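Local coordinates for GTP-binding protein (Pyrococcus horikoshii, PDB 1WXQ) that probably binds GTP and may hydrolyse ATP, as an Obg-type P-loop protein whose cellular role is not established, at residues P9-S14 with G113-E118; T122-P127 with D229-R234. All blocks are in the same frame, centred on the assembly; numbering follows the deposited sequence.

Interaction 1 of 2, residues P9-S14 with G113-E118; sequences PNVGKS and GKTDPE
Pro9 meets the far end of residues 113-118 with the outer part of its ring: CG lies 3.4 Å from Glu118 O, and CD is only slightly farther from the same oxygen. This is a van der Waals approach of ring carbons to a carbonyl oxygen at the surface; Glu118 takes part through its carbonyl, its CB pointing away from residues 9-14. Asn10 adds its backbone, its O lying 4.0 Å from Thr115 CG2. The Asn10 CB points toward the loop, but the side-chain amide goes one residue past the segment, ND2 donating to Gly119 O. Val11 closes the buried side: its CG1, set beside the backbone N (chi1 -56°), comes 3.9 Å from Thr115 OG1, and the two side chains cross at about a right angle. Lying against a methyl, the buried Thr115 hydroxyl finds its polar partners elsewhere, in Asp110 OD2 and Lys8 NZ. Gly12, with a positive phi of 95°, occupies the N-cap position and turns the chain into the helix. Lys13 and Ser14 then run off along that helix, and Lys13 NZ forms a salt bridge with Asp77. Sequence and strand-loop-helix geometry are consistent with a Walker A P-loop, the turn that in such proteins wraps the nucleotide phosphates, with residues 113-118 alongside Pro9 to Val11. The turn bridges strand 2-7 and helix 13-21. Val11 rests on Val108 and Asp110 of the parallel neighbour strand 104-110, and its carbonyl accepts from Asn222 ND2, just at the end of strand 217-222.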
loop_
_atom_site.group_PDB
_atom_site.type_symbol
_atom_site.label_atom_id
_atom_site.label_comp_id
_atom_site.label_asym_id
_atom_site.label_seq_id
_atom_site.Cartn_x
_atom_site.Cartn_y
_atom_site.Cartn_z
ATOM N N PRO A 9 9.157 17.150 -8.829
ATOM C CA PRO A 9 9.424 16.857 -10.243
ATOM C C PRO A 9 10.912 16.563 -10.508
ATOM O O PRO A 9 11.784 16.991 -9.758
ATOM C CB PRO A 9 8.841 18.076 -10.946
ATOM C CG PRO A 9 9.209 19.169 -9.999
ATOM C CD PRO A 9 8.862 18.584 -8.641
ATOM N N ASN A 10 11.185 15.812 -11.567
ATOM C CA ASN A 10 12.553 15.474 -11.970
ATOM C C ASN A 10 13.339 14.437 -11.177
ATOM O O ASN A 10 14.560 14.358 -11.304
ATOM C CB ASN A 10 13.382 16.764 -12.062
ATOM C CG ASN A 10 12.755 17.796 -12.991
ATOM O OD1 ASN A 10 12.296 17.463 -14.093
ATOM N ND2 ASN A 10 12.738 19.058 -12.551
ATOM N N VAL A 11 12.644 13.644 -10.363
ATOM C CA VAL A 11 13.289 12.587 -9.594
ATOM C C VAL A 11 12.838 11.234 -10.157
ATOM O O VAL A 11 13.243 10.174 -9.668
ATOM C CB VAL A 11 12.927 12.669 -8.080
ATOM C CG1 VAL A 11 13.284 14.031 -7.534
ATOM C CG2 VAL A 11 11.446 12.392 -7.868
ATOM N N GLY A 12 11.985 11.281 -11.182
ATOM C CA GLY A 12 11.491 10.069 -11.814
ATOM C C GLY A 12 10.144 9.568 -11.303
ATOM O O GLY A 12 9.743 8.422 -11.590
ATOM N N LYS A 13 9.437 10.412 -10.556
ATOM C CA LYS A 13 8.134 10.032 -10.003
ATOM C C LYS A 13 7.152 9.543 -11.066
ATOM O O LYS A 13 6.485 8.512 -10.889
ATOM C CB LYS A 13 7.509 11.210 -9.242
ATOM C CG LYS A 13 6.119 11.587 -9.725
ATOM C CD LYS A 13 5.088 11.538 -8.618
ATOM C CE LYS A 13 3.684 11.729 -9.185
ATOM N NZ LYS A 13 3.577 12.903 -10.107
ATOM N N SER A 14 7.063 10.294 -12.163
ATOM C CA SER A 14 6.154 9.971 -13.266
ATOM C C SER A 14 6.624 8.699 -13.966
ATOM O O SER A 14 5.813 7.857 -14.374
ATOM C CB SER A 14 6.114 11.134 -14.260
ATOM O OG SER A 14 5.859 12.375 -13.603
ATOM N N GLY A 113 20.497 13.152 -4.565
ATOM C CA GLY A 113 20.394 14.416 -3.855
ATOM C C GLY A 113 20.875 15.589 -4.689
ATOM O O GLY A 113 21.282 16.616 -4.153
ATOM N N LYS A 114 20.831 15.434 -6.007
ATOM C CA LYS A 114 21.264 16.486 -6.912
ATOM C C LYS A 114 20.069 17.297 -7.418
ATOM O O LYS A 114 20.150 17.956 -8.458
ATOM C CB LYS A 114 22.026 15.877 -8.099
ATOM C CG LYS A 114 23.502 16.274 -8.190
ATOM C CD LYS A 114 24.361 15.598 -7.130
ATOM C CE LYS A 114 25.820 16.058 -7.223
ATOM N NZ LYS A 114 26.734 15.339 -6.276
ATOM N N THR A 115 18.958 17.240 -6.688
ATOM C CA THR A 115 17.758 17.987 -7.063
ATOM C C THR A 115 17.260 18.895 -5.940
ATOM O O THR A 115 17.328 18.544 -4.761
ATOM C CB THR A 115 16.608 17.048 -7.500
ATOM O OG1 THR A 115 16.485 15.962 -6.571
ATOM C CG2 THR A 115 16.872 16.511 -8.898
ATOM N N ASP A 116 16.762 20.065 -6.336
ATOM C CA ASP A 116 16.255 21.093 -5.423
ATOM C C ASP A 116 14.879 20.726 -4.872
ATOM O O ASP A 116 14.214 19.831 -5.393
ATOM C CB ASP A 116 16.156 22.421 -6.183
ATOM C CG ASP A 116 16.353 23.631 -5.293
ATOM O OD1 ASP A 116 17.350 23.669 -4.536
ATOM O OD2 ASP A 116 15.517 24.557 -5.362
ATOM N N PRO A 117 14.446 21.393 -3.790
ATOM C CA PRO A 117 13.125 21.065 -3.256
ATOM C C PRO A 117 12.062 21.265 -4.340
ATOM O O PRO A 117 11.119 20.476 -4.458
ATOM C CB PRO A 117 12.981 22.042 -2.102
ATOM C CG PRO A 117 14.371 22.076 -1.562
ATOM C CD PRO A 117 15.204 22.207 -2.824
ATOM N N GLU A 118 12.229 22.317 -5.138
ATOM C CA GLU A 118 11.291 22.604 -6.214
ATOM C C GLU A 118 11.569 21.691 -7.403
ATOM O O GLU A 118 10.841 21.705 -8.399
ATOM C CB GLU A 118 11.389 24.072 -6.650
ATOM C CG GLU A 118 10.904 25.091 -5.616
ATOM C CD GLU A 118 11.953 25.424 -4.563
ATOM O OE1 GLU A 118 13.084 25.780 -4.957
ATOM O OE2 GLU A 118 11.652 25.344 -3.346
#

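Interaction 2 of 2, residues T122-P127 with D229-R234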
loop_
_atom_site.group_PDB
_atom_site.type_symbol
_atom_site.label_atom_id
_atom_site.label_comp_id
_atom_site.label_asym_id
_atom_site.label_seq_id
_atom_site.Cartn_x
_atom_site.Cartn_y
_atom_site.Cartn_z
ATOM N N THR A 122 21.015 21.108 -8.546
ATOM C CA THR A 122 21.710 21.678 -7.400
ATOM C C THR A 122 22.885 20.768 -7.044
ATOM O O THR A 122 22.964 19.635 -7.516
ATOM C CB THR A 122 20.802 21.738 -6.189
ATOM O OG1 THR A 122 21.563 22.141 -5.044
ATOM C CG2 THR A 122 20.194 20.366 -5.931
ATOM N N ASP A 123 23.787 21.255 -6.198
ATOM C CA ASP A 123 24.942 20.462 -5.815
ATOM C C ASP A 123 24.576 19.321 -4.875
ATOM O O ASP A 123 25.060 18.198 -5.043
ATOM C CB ASP A 123 26.002 21.328 -5.146
ATOM C CG ASP A 123 27.249 20.534 -4.795
ATOM O OD1 ASP A 123 27.957 20.094 -5.727
ATOM O OD2 ASP A 123 27.518 20.332 -3.591
ATOM N N TYR A 124 23.738 19.603 -3.880
ATOM C CA TYR A 124 23.339 18.565 -2.941
ATOM C C TYR A 124 22.186 18.952 -2.036
ATOM O O TYR A 124 22.262 19.935 -1.300
ATOM C CB TYR A 124 24.514 18.152 -2.063
ATOM C CG TYR A 124 24.190 16.974 -1.176
ATOM C CD1 TYR A 124 24.031 15.700 -1.717
ATOM C CD2 TYR A 124 24.015 17.135 0.197
ATOM C CE1 TYR A 124 23.707 14.614 -0.913
ATOM C CE2 TYR A 124 23.691 16.055 1.010
ATOM C CZ TYR A 124 23.537 14.797 0.448
ATOM O OH TYR A 124 23.212 13.722 1.244
ATOM N N HIS A 125 21.123 18.158 -2.086
ATOM C CA HIS A 125 19.953 18.393 -1.255
ATOM C C HIS A 125 19.482 17.068 -0.673
ATOM O O HIS A 125 18.977 16.205 -1.386
ATOM C CB HIS A 125 18.831 19.035 -2.068
ATOM C CG HIS A 125 17.618 19.361 -1.256
ATOM N ND1 HIS A 125 17.653 20.228 -0.184
ATOM C CD2 HIS A 125 16.340 18.924 -1.347
ATOM C CE1 HIS A 125 16.448 20.313 0.350
ATOM N NE2 HIS A 125 15.632 19.531 -0.337
ATOM N N ASP A 126 19.665 16.924 0.632
ATOM C CA ASP A 126 19.296 15.726 1.357
ATOM C C ASP A 126 17.837 15.334 1.099
ATOM O O ASP A 126 16.920 16.090 1.402
ATOM C CB ASP A 126 19.524 15.966 2.846
ATOM C CG ASP A 126 19.840 14.689 3.605
ATOM O OD1 ASP A 126 19.738 13.595 3.009
ATOM O OD2 ASP A 126 20.188 14.782 4.803
ATOM N N PRO A 127 17.608 14.141 0.522
ATOM C CA PRO A 127 16.260 13.656 0.230
ATOM C C PRO A 127 15.424 13.603 1.503
ATOM O O PRO A 127 14.210 13.842 1.484
ATOM C CB PRO A 127 16.520 12.267 -0.344
ATOM C CG PRO A 127 17.822 12.436 -1.014
ATOM C CD PRO A 127 18.607 13.183 0.025
ATOM N N ASP A 229 26.568 3.632 -2.973
ATOM C CA ASP A 229 26.070 2.794 -1.889
ATOM C C ASP A 229 26.019 3.579 -0.578
ATOM O O ASP A 229 25.129 3.384 0.252
ATOM C CB ASP A 229 26.982 1.583 -1.702
ATOM C CG ASP A 229 26.918 0.617 -2.857
ATOM O OD1 ASP A 229 25.995 0.729 -3.694
ATOM O OD2 ASP A 229 27.793 -0.266 -2.913
ATOM N N GLU A 230 26.995 4.463 -0.402
ATOM C CA GLU A 230 27.103 5.321 0.771
ATOM C C GLU A 230 25.912 6.275 0.876
ATOM O O GLU A 230 25.335 6.489 1.935
ATOM C CB GLU A 230 28.402 6.119 0.657
ATOM C CG GLU A 230 28.621 7.049 1.850
ATOM C CD GLU A 230 30.021 7.618 1.790
ATOM O OE1 GLU A 230 30.393 8.146 0.751
ATOM O OE2 GLU A 230 30.733 7.524 2.788
ATOM N N GLN A 231 25.577 6.891 -0.272
ATOM C CA GLN A 231 24.441 7.802 -0.304
ATOM C C GLN A 231 23.132 7.076 0.007
ATOM O O GLN A 231 22.293 7.549 0.762
ATOM C CB GLN A 231 24.371 8.427 -1.698
ATOM C CG GLN A 231 24.868 9.872 -1.717
ATOM C CD GLN A 231 25.194 10.273 -3.137
ATOM O OE1 GLN A 231 25.438 9.462 -4.015
ATOM N NE2 GLN A 231 25.201 11.606 -3.337
ATOM N N ILE A 232 22.970 5.911 -0.648
ATOM C CA ILE A 232 21.747 5.139 -0.461
ATOM C C ILE A 232 21.602 4.644 0.980
ATOM O O ILE A 232 20.602 4.879 1.645
ATOM C CB ILE A 232 21.784 3.949 -1.421
ATOM C CG1 ILE A 232 21.658 4.434 -2.867
ATOM C CG2 ILE A 232 20.598 3.009 -1.135
ATOM C CD1 ILE A 232 21.986 3.336 -3.879
ATOM N N LYS A 233 22.633 3.932 1.442
ATOM C CA LYS A 233 22.666 3.354 2.787
ATOM C C LYS A 233 22.438 4.415 3.852
ATOM O O LYS A 233 21.905 4.131 4.919
ATOM C CB LYS A 233 24.009 2.655 3.043
ATOM C CG LYS A 233 24.101 1.989 4.412
ATOM C CD LYS A 233 25.490 1.409 4.735
ATOM C CE LYS A 233 25.666 -0.024 4.249
ATOM N NZ LYS A 233 25.713 -0.151 2.755
ATOM N N ARG A 234 22.824 5.647 3.562
ATOM C CA ARG A 234 22.699 6.698 4.558
ATOM C C ARG A 234 21.239 7.106 4.743
ATOM O O ARG A 234 20.752 7.316 5.847
ATOM C CB ARG A 234 23.519 7.895 4.081
ATOM C CG ARG A 234 23.553 9.026 5.105
ATOM C CD ARG A 234 24.444 10.185 4.645
ATOM N NE ARG A 234 23.963 10.729 3.369
ATOM C CZ ARG A 234 24.895 11.124 2.482
ATOM N NH1 ARG A 234 26.178 10.998 2.774
ATOM N NH2 ARG A 234 24.523 11.624 1.302
#
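Tyr124 and Arg234 come together from opposite directions, the phenol ring and the guanidinium plane 83° apart and meeting obliquely. One face of the ring carries Asp126 N, 4.1 Å above the plane and displaced toward the rim; one face of the guanidinium lies over Gln231 CA of its own helix. Arg234 NH2 is placed 2.5 Å from Tyr124 OH, but the angle is poor for a hydrogen bond, and at 2.6 Å resolution so short a separation is doubtful. Tyr124 reaches across because CG is anti to the backbone N (chi1 -174°), while the arginine chain bends at chi3 (59°). Gln231 slides past the ring in the opposite sense, its amide nearly parallel to it, with NE2 4.1 Å from Tyr124 CE1. The contact ties two surface elements of the G domain: the loop between strand 104-110 and helix 127-147, and helix 229-241, which follows the NKxD (G4) sequence that begins at Asn222, the last residue of strand 217-222. Further along the same helix, Asp126 touches Glu238 and the buried Pro127 packs on Leu235. Asp126 OD1 stands 5.1 Å from Arg234 NE, opposite charges not in contact that may attract weakly. At the start of the helix, Asp229 OD1 forms a salt bridge with Arg299.

Interactions 1 and 2 share one long loop, the connection from strand 104-110 to helix 127-147: residues 113-118 flank the probable P-loop, and residues 122-127 reach the helix 229-241. Their centres are 12 Å apart. The two arms of the loop are joined by probable backbone hydrogen bonds, from His125 N to Gly113 O (2.6 Å) and from Thr122 N to Lys114 O (3.3 Å), while His125 also packs on Pro117 and on Lys8. The loop thus spans from the presumed phosphate-binding turn to the helix beyond the NKxD sequence beginning Asn222-Lys223, which in G proteins reads the guanine base and probably does so here; Thr115 touches Lys223 directly. Interaction 1 is partly buried, interaction 2 lies at the surface.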